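Local atomic coordinates of exodeoxyribonuclease (Neisseria meningitidis, PDB entry 2JC5), a protein that probably cleaves the DNA backbone at abasic sites and trims 3' ends as a magnesium- or manganese-dependent AP endonuclease of the ExoA family. Residues Q155-K160 with D198-T203; Y202-N207 with F244-P249; P227-K232 with V252-A257. One frame throughout, in Å; residues are numbered along the deposited sequence. Where two conformers were deposited one is given.

Contact 1 (Q155-K160 with D198-T203); sequences QNIDLK and DVPGYT
Tyr202 brings one side of its ring, from CD1 to OH, up to the backbone of residues 157-160, and the contact can be followed along that side chain. From CB the first torsion (chi1 -50°) sets CG anti to the carbonyl carbon, beside the backbone N, and chi2 (-33°) turns the ring. CD1 lies 3.8 Å from the carbonyl O of Asp158, and CE1 is 3.6 Å from CA of Leu159. Ile157 O stands near the ring plane, at the edge beside CE1. CZ approaches Lys160 N, and at the tip OH is 3.3 Å from Lys160 CA. Although Lys160 N is also close to this hydroxyl, the angle is too poor for a hydrogen bond. A water makes the polar link instead: it donates to Ile157 O at 2.7 Å and is hydrogen-bonded to Tyr202 OH at the same length.

Both segments are loops of the DNase I-like fold, the first with a 3-10 turn at 156-158, the second leading into strand 204-205. The turn is braced from within, since Gln155 N donates to Asp158 OD2 at 2.8 Å, on the anti lone pair. OD1 of the same carboxylate forms salt bridges with Arg193 and Arg219, and Arg193 also binds the carbonyl oxygens of Val199 and Pro200, so one guanidinium ties the two loops together. On the more exposed flank, Ile157 extends CD1 to within 3.8 Å of Asp198 C.

Contact 2 (Y202-N207 with F244-P249); sequences YTWWSN and FSDHAP
Trp204 and His247 meet where their backbones form a single beta bridge, with Trp205 and Asp246 beside them. Trp204 holds CG anti to the backbone N (chi1 179°), and chi2 (77°) turns the indole so that NE1 faces Asp246. NE1 donates to Asp246 OD2 at 3.0 Å; the oxygen lies nearly in the indole plane, yet the N-H arrives from above the carboxylate plane, the two flat groups being turned 72° apart. Asp246 CB lies against Trp205 O, at 3.4 Å.

CD1 and CB of Trp204 lie over one face of the His247 imidazole. CD1 sits above the rim, 3.3 Å from NE2, and CB makes a CH-pi contact 4.1 Å from the ring centroid; the two rings themselves are oblique. Trp205 goes elsewhere: its CZ3 meets Ala248 CB at 3.9 Å, and its NE1 is hydrogen-bonded to Asp215. Two backbone bonds frame the bridge, Ala248 N to Thr203 O at 2.8 Å and Trp205 N to Asp246 O at 3.2 Å.

His247, the predicted proton acceptor, has ND1 hydrogen-bonded to Asp221 OD2, as is Thr203 OG1. Asp246 binds magnesium or manganese in a structure of this protein, though no metal is bound to it here. The contact is consistent with a second-shell role for Trp204, whose N-H would help hold a metal-binding carboxylate while CD1 and CB cover part of one imidazole face.

Contact 3 (P227-K232 with V252-A257); sequences PELAAK and VEYDYA
Leu229 and Lys232, on segment 227-232, meet Tyr254, Asp255 and Tyr256 where strand 250-254 runs out, by apolar, backbone and water-mediated interactions. The apolar part centres on one methyl. Leu229 carries CG anti to the backbone N (chi1 180°), and from there CD1 reaches between the two tyrosines, 3.7 Å from Tyr254 CD2 and 3.7 Å from Tyr256 CG. The leucine side chain crosses each of them at about a right angle. Lys232 adds its aliphatic stem, with CD 4.0 Å from Tyr256 CD1 and in the plane of that ring, hence at its edge.

One hydrogen bond joins the backbones directly: Asp255 N donates to Lys232 O at 2.8 Å, almost straight at 177°, though the donor stands 38° out of the carbonyl plane. Tyr254 CA adds a longer C-H contact to the same oxygen. Asp255 is the centre of an inverse gamma turn, which bends the chain as it leaves the strand.

The polar end of Lys232 works through water. NZ donates to a water at 2.6 Å, and that water donates in turn to Asp255 O at 2.7 Å; the Asp255 carboxylate stays 5.4 Å from NZ at its OD2, so the lysine and aspartate form no salt bridge.

Tyr254 OH is hydrogen-bonded to Gln223 and Tyr256 OH to Asp143. Leu229 and Tyr254 both touch Val145, while Met191 of helix 191-195 packs on Tyr254. Helix 227-230 and the end of strand 250-254, a strand of the six-stranded sheet, thus come together beside strands 143-147 and 217-225 of the seven-stranded one.

Overall arrangement
Contacts 1 and 2 are consecutive: they share Tyr202 and Thr203, and their centres lie about 13 Å apart. Contact 1 joins the loop after strand 143-147 to the one before strand 204-205; contact 2 continues from there to the loop before strand 250-254. Contact 3 stands about 22 Å from contact 1 and about 25 Å from contact 2, centre to centre, yet alternates with contact 2 along the chain, in the order 202-207, 227-232, 244-249, 252-257. Contact 2 links strand 204-205 of the seven-stranded sheet to the metal and predicted catalytic loop, while contact 3 packs the helix between strands 217-225 and 233-238 on the end of strand 250-254.

Contact 1 (Q155-K160 with D198-T203)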
loop_
_atom_site.group_PDB
_atom_site.type_symbol
_atom_site.label_atom_id
_atom_site.label_comp_id
_atom_site.label_asym_id
_atom_site.label_seq_id
_atom_site.Cartn_x
_atom_site.Cartn_y
_atom_site.Cartn_z
ATOM N N GLN A 155 -9.727 -1.491 13.393
ATOM C CA GLN A 155 -10.235 -1.855 14.717
ATOM C C GLN A 155 -9.333 -1.281 15.797
ATOM O O GLN A 155 -8.254 -0.794 15.493
ATOM C CB GLN A 155 -10.248 -3.379 14.862
ATOM C CG GLN A 155 -11.055 -4.111 13.807
ATOM C CD GLN A 155 -11.201 -5.581 14.131
ATOM O OE1 GLN A 155 -10.304 -6.383 13.870
ATOM N NE2 GLN A 155 -12.327 -5.940 14.724
ATOM N N ASN A 156 -9.749 -1.388 17.058
ATOM C CA ASN A 156 -8.955 -0.840 18.160
ATOM C C ASN A 156 -7.536 -1.401 18.184
ATOM O O ASN A 156 -6.574 -0.680 18.468
ATOM C CB ASN A 156 -9.626 -1.108 19.508
ATOM C CG ASN A 156 -10.914 -0.352 19.691
ATOM O OD1 ASN A 156 -11.224 0.560 18.947
ATOM N ND2 ASN A 156 -11.663 -0.725 20.721
ATOM N N ILE A 157 -7.417 -2.691 17.885
ATOM C CA ILE A 157 -6.114 -3.359 17.856
ATOM C C ILE A 157 -5.129 -2.740 16.855
ATOM O O ILE A 157 -3.914 -2.891 16.983
ATOM C CB ILE A 157 -6.286 -4.871 17.555
ATOM C CG1 ILE A 157 -4.990 -5.648 17.754
ATOM C CG2 ILE A 157 -6.849 -5.134 16.167
ATOM C CD1 ILE A 157 -5.090 -7.140 17.552
ATOM N N ASP A 158 -5.662 -2.047 15.864
ATOM C CA ASP A 158 -4.858 -1.519 14.760
ATOM C C ASP A 158 -4.165 -0.180 15.034
ATOM O O ASP A 158 -3.459 0.331 14.171
ATOM C CB ASP A 158 -5.745 -1.437 13.519
ATOM C CG ASP A 158 -6.222 -2.793 13.072
ATOM O OD1 ASP A 158 -5.353 -3.685 12.928
ATOM O OD2 ASP A 158 -7.444 -2.969 12.860
ATOM N N LEU A 159 -4.358 0.402 16.216
ATOM C CA LEU A 159 -3.576 1.580 16.582
ATOM C C LEU A 159 -3.388 1.677 18.096
ATOM O O LEU A 159 -4.166 1.117 18.877
ATOM C CB LEU A 159 -4.185 2.855 15.989
ATOM C CG LEU A 159 -5.478 3.380 16.624
ATOM C CD1 LEU A 159 -5.790 4.774 16.120
ATOM C CD2 LEU A 159 -6.671 2.440 16.360
ATOM N N LYS A 160 -2.330 2.377 18.490
ATOM C CA LYS A 160 -1.962 2.482 19.896
ATOM C C LYS A 160 -3.013 3.278 20.668
ATOM O O LYS A 160 -3.459 2.854 21.745
ATOM C CB LYS A 160 -0.591 3.144 20.032
ATOM C CG LYS A 160 -0.154 3.546 21.454
ATOM C CD LYS A 160 -0.134 2.396 22.452
ATOM C CE LYS A 160 0.956 1.405 22.148
ATOM N NZ LYS A 160 1.103 0.371 23.227
ATOM N N ASP A 198 -4.082 -11.630 16.519
ATOM C CA ASP A 198 -3.849 -10.916 17.774
ATOM C C ASP A 198 -2.626 -10.036 17.776
ATOM O O ASP A 198 -2.271 -9.478 18.804
ATOM C CB ASP A 198 -3.741 -11.937 18.913
ATOM C CG ASP A 198 -5.021 -12.693 19.105
ATOM O OD1 ASP A 198 -6.080 -12.030 19.138
ATOM O OD2 ASP A 198 -4.989 -13.939 19.177
ATOM N N VAL A 199 -1.996 -9.865 16.620
ATOM C CA VAL A 199 -0.737 -9.124 16.570
ATOM C C VAL A 199 -1.007 -7.764 15.919
ATOM O O VAL A 199 -1.397 -7.717 14.739
ATOM C CB VAL A 199 0.329 -9.897 15.783
ATOM C CG1 VAL A 199 1.636 -9.122 15.749
ATOM C CG2 VAL A 199 0.531 -11.278 16.399
ATOM N N PRO A 200 -0.841 -6.663 16.682
ATOM C CA PRO A 200 -1.237 -5.361 16.135
ATOM C C PRO A 200 -0.691 -5.066 14.728
ATOM O O PRO A 200 -1.456 -4.673 13.834
ATOM C CB PRO A 200 -0.716 -4.379 17.178
ATOM C CG PRO A 200 -0.845 -5.142 18.466
ATOM C CD PRO A 200 -0.404 -6.543 18.088
ATOM N N GLY A 201 0.612 -5.178 14.538
ATOM C CA GLY A 201 1.197 -4.974 13.222
ATOM C C GLY A 201 1.217 -3.550 12.716
ATOM O O GLY A 201 0.999 -3.318 11.526
ATOM N N TYR A 202 1.473 -2.583 13.595
ATOM C CA TYR A 202 1.538 -1.183 13.163
ATOM C C TYR A 202 2.559 -1.028 12.038
ATOM O O TYR A 202 3.606 -1.666 12.038
ATOM C CB TYR A 202 1.945 -0.227 14.295
ATOM C CG TYR A 202 1.202 -0.332 15.597
ATOM C CD1 TYR A 202 -0.138 -0.678 15.656
ATOM C CD2 TYR A 202 1.846 -0.043 16.799
ATOM C CE1 TYR A 202 -0.821 -0.751 16.882
ATOM C CE2 TYR A 202 1.179 -0.119 18.014
ATOM C CZ TYR A 202 -0.143 -0.483 18.055
ATOM O OH TYR A 202 -0.762 -0.569 19.275
ATOM N N THR A 203 2.240 -0.131 11.110
ATOM C CA THR A 203 3.051 0.154 9.934
ATOM C C THR A 203 3.400 1.628 9.771
ATOM O O THR A 203 4.162 1.951 8.869
ATOM C CB THR A 203 2.343 -0.310 8.636
ATOM O OG1 THR A 203 1.112 0.405 8.460
ATOM C CG2 THR A 203 2.076 -1.811 8.666
HETATM O O HOH W 1 -2.873 -2.275 19.394
#

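Contact 2 (Y202-N207 with F244-P249)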
loop_
_atom_site.group_PDB
_atom_site.type_symbol
_atom_site.label_atom_id
_atom_site.label_comp_id
_atom_site.label_asym_id
_atom_site.label_seq_id
_atom_site.Cartn_x
_atom_site.Cartn_y
_atom_site.Cartn_z
ATOM N N TYR A 202 1.473 -2.583 13.595
ATOM C CA TYR A 202 1.538 -1.183 13.163
ATOM C C TYR A 202 2.559 -1.028 12.038
ATOM O O TYR A 202 3.606 -1.666 12.038
ATOM C CB TYR A 202 1.945 -0.227 14.295
ATOM C CG TYR A 202 1.202 -0.332 15.597
ATOM C CD1 TYR A 202 -0.138 -0.678 15.656
ATOM C CD2 TYR A 202 1.846 -0.043 16.799
ATOM C CE1 TYR A 202 -0.821 -0.751 16.882
ATOM C CE2 TYR A 202 1.179 -0.119 18.014
ATOM C CZ TYR A 202 -0.143 -0.483 18.055
ATOM O OH TYR A 202 -0.762 -0.569 19.275
ATOM N N THR A 203 2.240 -0.131 11.110
ATOM C CA THR A 203 3.051 0.154 9.934
ATOM C C THR A 203 3.400 1.628 9.771
ATOM O O THR A 203 4.162 1.951 8.869
ATOM C CB THR A 203 2.343 -0.310 8.636
ATOM O OG1 THR A 203 1.112 0.405 8.460
ATOM C CG2 THR A 203 2.076 -1.811 8.666
ATOM N N TRP A 204 2.874 2.503 10.641
ATOM C CA TRP A 204 3.145 3.938 10.560
ATOM C C TRP A 204 3.239 4.571 11.933
ATOM O O TRP A 204 2.469 4.231 12.833
ATOM C CB TRP A 204 2.030 4.640 9.772
ATOM C CG TRP A 204 2.229 6.124 9.678
ATOM C CD1 TRP A 204 3.087 6.792 8.862
ATOM C CD2 TRP A 204 1.542 7.112 10.435
ATOM N NE1 TRP A 204 2.988 8.144 9.074
ATOM C CE2 TRP A 204 2.034 8.372 10.029
ATOM C CE3 TRP A 204 0.555 7.059 11.418
ATOM C CZ2 TRP A 204 1.589 9.566 10.582
ATOM C CZ3 TRP A 204 0.119 8.249 11.971
ATOM C CH2 TRP A 204 0.640 9.491 11.547
ATOM N N TRP A 205 4.187 5.501 12.073
ATOM C CA TRP A 205 4.346 6.333 13.263
ATOM C C TRP A 205 4.669 7.719 12.743
ATOM O O TRP A 205 5.362 7.836 11.732
ATOM C CB TRP A 205 5.501 5.840 14.134
ATOM C CG TRP A 205 5.415 4.397 14.521
ATOM C CD1 TRP A 205 5.037 3.894 15.745
ATOM C CD2 TRP A 205 5.689 3.250 13.690
ATOM N NE1 TRP A 205 5.081 2.521 15.716
ATOM C CE2 TRP A 205 5.472 2.102 14.474
ATOM C CE3 TRP A 205 6.120 3.090 12.367
ATOM C CZ2 TRP A 205 5.644 0.820 13.973
ATOM C CZ3 TRP A 205 6.292 1.823 11.879
ATOM C CH2 TRP A 205 6.067 0.703 12.680
ATOM N N SER A 206 4.209 8.774 13.419
ATOM C CA SER A 206 4.304 10.097 12.811
ATOM C C SER A 206 5.711 10.666 12.667
ATOM O O SER A 206 5.922 11.570 11.860
ATOM C CB SER A 206 3.412 11.101 13.520
ATOM O OG SER A 206 3.937 11.494 14.755
ATOM N N ASN A 207 6.670 10.181 13.443
ATOM C CA ASN A 207 8.057 10.582 13.267
ATOM C C ASN A 207 8.962 9.456 13.781
ATOM O O ASN A 207 8.476 8.465 14.367
ATOM C CB ASN A 207 8.301 11.932 13.973
ATOM C CG ASN A 207 8.051 11.854 15.466
ATOM O OD1 ASN A 207 8.690 11.057 16.156
ATOM N ND2 ASN A 207 7.111 12.669 15.976
ATOM N N PHE A 244 13.405 3.471 6.830
ATOM C CA PHE A 244 13.509 4.123 5.522
ATOM C C PHE A 244 12.533 5.255 5.324
ATOM O O PHE A 244 12.620 5.979 4.330
ATOM C CB PHE A 244 13.185 3.119 4.408
ATOM C CG PHE A 244 13.941 1.831 4.497
ATOM C CD1 PHE A 244 15.316 1.820 4.466
ATOM C CD2 PHE A 244 13.282 0.619 4.556
ATOM C CE1 PHE A 244 16.015 0.619 4.510
ATOM C CE2 PHE A 244 13.984 -0.569 4.619
ATOM C CZ PHE A 244 15.361 -0.562 4.592
ATOM N N SER A 245 11.594 5.392 6.252
ATOM C CA SER A 245 10.385 6.129 6.016
ATOM C C SER A 245 9.656 6.234 7.352
ATOM O O SER A 245 10.043 5.549 8.311
ATOM C CB SER A 245 9.511 5.348 5.017
ATOM O OG SER A 245 8.205 5.852 4.921
ATOM N N ASP A 246 8.601 7.038 7.409
ATOM C CA ASP A 246 7.711 7.021 8.586
ATOM C C ASP A 246 6.839 5.771 8.636
ATOM O O ASP A 246 6.316 5.451 9.697
ATOM C CB ASP A 246 6.870 8.305 8.747
ATOM C CG ASP A 246 6.099 8.692 7.523
ATOM O OD1 ASP A 246 6.316 8.134 6.433
ATOM O OD2 ASP A 246 5.267 9.595 7.691
ATOM N N HIS A 247 6.732 5.053 7.513
ATOM C CA HIS A 247 6.109 3.738 7.491
ATOM C C HIS A 247 7.180 2.665 7.503
ATOM O O HIS A 247 8.337 2.925 7.149
ATOM C CB HIS A 247 5.311 3.514 6.213
ATOM C CG HIS A 247 4.170 4.458 6.015
ATOM N ND1 HIS A 247 2.844 4.067 6.083
ATOM C CD2 HIS A 247 4.154 5.787 5.764
ATOM C CE1 HIS A 247 2.069 5.113 5.853
ATOM N NE2 HIS A 247 2.836 6.169 5.653
ATOM N N ALA A 248 6.779 1.460 7.913
ATOM C CA ALA A 248 7.607 0.255 7.764
ATOM C C ALA A 248 7.092 -0.601 6.602
ATOM O O ALA A 248 5.880 -0.702 6.398
ATOM C CB ALA A 248 7.587 -0.561 9.062
ATOM N N PRO A 249 8.000 -1.250 5.846
ATOM C CA PRO A 249 7.544 -2.171 4.800
ATOM C C PRO A 249 6.753 -3.342 5.339
ATOM O O PRO A 249 7.113 -3.917 6.364
ATOM C CB PRO A 249 8.850 -2.657 4.164
ATOM C CG PRO A 249 9.805 -1.576 4.444
ATOM C CD PRO A 249 9.457 -1.100 5.830
#

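Contact 3 (P227-K232 with V252-A257)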
loop_
_atom_site.group_PDB
_atom_site.type_symbol
_atom_site.label_atom_id
_atom_site.label_comp_id
_atom_site.label_asym_id
_atom_site.label_seq_id
_atom_site.Cartn_x
_atom_site.Cartn_y
_atom_site.Cartn_z
ATOM N N PRO A 227 -9.626 -14.559 -2.461
ATOM C CA PRO A 227 -9.701 -15.736 -1.581
ATOM C C PRO A 227 -8.706 -16.869 -1.818
ATOM O O PRO A 227 -8.079 -17.329 -0.852
ATOM C CB PRO A 227 -11.146 -16.224 -1.765
ATOM C CG PRO A 227 -11.869 -15.132 -2.387
ATOM C CD PRO A 227 -10.918 -14.260 -3.100
ATOM N N GLU A 228 -8.505 -17.304 -3.058
ATOM C CA GLU A 228 -7.665 -18.482 -3.261
ATOM C C GLU A 228 -6.220 -18.140 -2.976
ATOM O O GLU A 228 -5.493 -18.917 -2.350
ATOM C CB GLU A 228 -7.868 -19.071 -4.653
ATOM C CG GLU A 228 -9.274 -19.667 -4.754
ATOM C CD GLU A 228 -9.716 -20.043 -6.142
ATOM O OE1 GLU A 228 -9.898 -19.142 -6.981
ATOM O OE2 GLU A 228 -9.932 -21.255 -6.385
ATOM N N LEU A 229 -5.806 -16.947 -3.379
ATOM C CA LEU A 229 -4.439 -16.522 -3.096
ATOM C C LEU A 229 -4.216 -16.274 -1.592
ATOM O O LEU A 229 -3.134 -16.548 -1.067
ATOM C CB LEU A 229 -4.078 -15.273 -3.912
ATOM C CG LEU A 229 -2.670 -14.679 -3.727
ATOM C CD1 LEU A 229 -1.555 -15.676 -3.948
ATOM C CD2 LEU A 229 -2.511 -13.485 -4.671
ATOM N N ALA A 230 -5.233 -15.762 -0.898
ATOM C CA ALA A 230 -5.128 -15.548 0.552
ATOM C C ALA A 230 -4.817 -16.865 1.261
ATOM O O ALA A 230 -4.041 -16.889 2.202
ATOM C CB ALA A 230 -6.390 -14.920 1.110
ATOM N N ALA A 231 -5.434 -17.949 0.792
ATOM C CA ALA A 231 -5.196 -19.296 1.350
ATOM C C ALA A 231 -3.784 -19.814 1.091
ATOM O O ALA A 231 -3.386 -20.820 1.669
ATOM C CB ALA A 231 -6.208 -20.292 0.778
ATOM N N LYS A 232 -3.045 -19.137 0.227
ATOM C CA LYS A 232 -1.670 -19.485 -0.106
ATOM C C LYS A 232 -0.628 -18.671 0.679
ATOM O O LYS A 232 0.561 -18.961 0.617
ATOM C CB LYS A 232 -1.456 -19.347 -1.620
ATOM C CG LYS A 232 -2.303 -20.371 -2.368
ATOM C CD LYS A 232 -2.126 -20.409 -3.851
ATOM C CE LYS A 232 -2.742 -21.713 -4.418
ATOM N NZ LYS A 232 -2.238 -23.013 -3.799
ATOM N N VAL A 252 4.783 -9.902 2.667
ATOM C CA VAL A 252 3.966 -11.135 2.732
ATOM C C VAL A 252 4.540 -12.136 1.750
ATOM O O VAL A 252 4.909 -11.763 0.634
ATOM C CB VAL A 252 2.479 -10.890 2.431
ATOM C CG1 VAL A 252 1.660 -12.179 2.625
ATOM C CG2 VAL A 252 1.925 -9.775 3.334
ATOM N N GLU A 253 4.615 -13.399 2.182
ATOM C CA GLU A 253 5.098 -14.499 1.357
ATOM C C GLU A 253 3.936 -15.404 1.002
ATOM O O GLU A 253 3.224 -15.857 1.895
ATOM C CB GLU A 253 6.178 -15.278 2.120
ATOM C CG GLU A 253 7.419 -14.446 2.315
ATOM C CD GLU A 253 8.491 -15.131 3.114
ATOM O OE1 GLU A 253 8.946 -16.216 2.686
ATOM O OE2 GLU A 253 8.895 -14.562 4.154
ATOM N N TYR A 254 3.764 -15.661 -0.299
ATOM C CA TYR A 254 2.684 -16.484 -0.818
ATOM C C TYR A 254 3.250 -17.718 -1.511
ATOM O O TYR A 254 4.208 -17.634 -2.260
ATOM C CB TYR A 254 1.866 -15.695 -1.846
ATOM C CG TYR A 254 1.246 -14.425 -1.305
ATOM C CD1 TYR A 254 1.942 -13.219 -1.348
ATOM C CD2 TYR A 254 -0.048 -14.422 -0.793
ATOM C CE1 TYR A 254 1.380 -12.055 -0.853
ATOM C CE2 TYR A 254 -0.618 -13.269 -0.306
ATOM C CZ TYR A 254 0.094 -12.088 -0.329
ATOM O OH TYR A 254 -0.460 -10.932 0.164
ATOM N N ASP A 255 2.647 -18.871 -1.251
ATOM C CA ASP A 255 3.011 -20.101 -1.959
ATOM C C ASP A 255 2.291 -20.092 -3.296
ATOM O O ASP A 255 1.245 -20.715 -3.450
ATOM C CB ASP A 255 2.619 -21.309 -1.127
ATOM C CG ASP A 255 2.981 -22.605 -1.780
ATOM O OD1 ASP A 255 3.766 -22.563 -2.741
ATOM O OD2 ASP A 255 2.485 -23.659 -1.316
ATOM N N TYR A 256 2.861 -19.356 -4.249
ATOM C CA TYR A 256 2.196 -19.022 -5.507
ATOM C C TYR A 256 3.210 -18.657 -6.587
ATOM O O TYR A 256 4.256 -18.078 -6.304
ATOM C CB TYR A 256 1.249 -17.854 -5.287
ATOM C CG TYR A 256 0.439 -17.446 -6.487
ATOM C CD1 TYR A 256 -0.799 -18.010 -6.749
ATOM C CD2 TYR A 256 0.919 -16.494 -7.373
ATOM C CE1 TYR A 256 -1.547 -17.626 -7.851
ATOM C CE2 TYR A 256 0.178 -16.104 -8.451
ATOM C CZ TYR A 256 -1.056 -16.674 -8.697
ATOM O OH TYR A 256 -1.785 -16.276 -9.803
ATOM N N ALA A 257 2.890 -19.050 -7.816
ATOM C CA ALA A 257 3.554 -18.567 -9.021
ATOM C C ALA A 257 2.530 -18.408 -10.132
ATOM O O ALA A 257 1.502 -19.084 -10.141
ATOM C CB ALA A 257 4.642 -19.532 -9.443
HETATM O O HOH W 2 0.247 -23.049 -4.476
#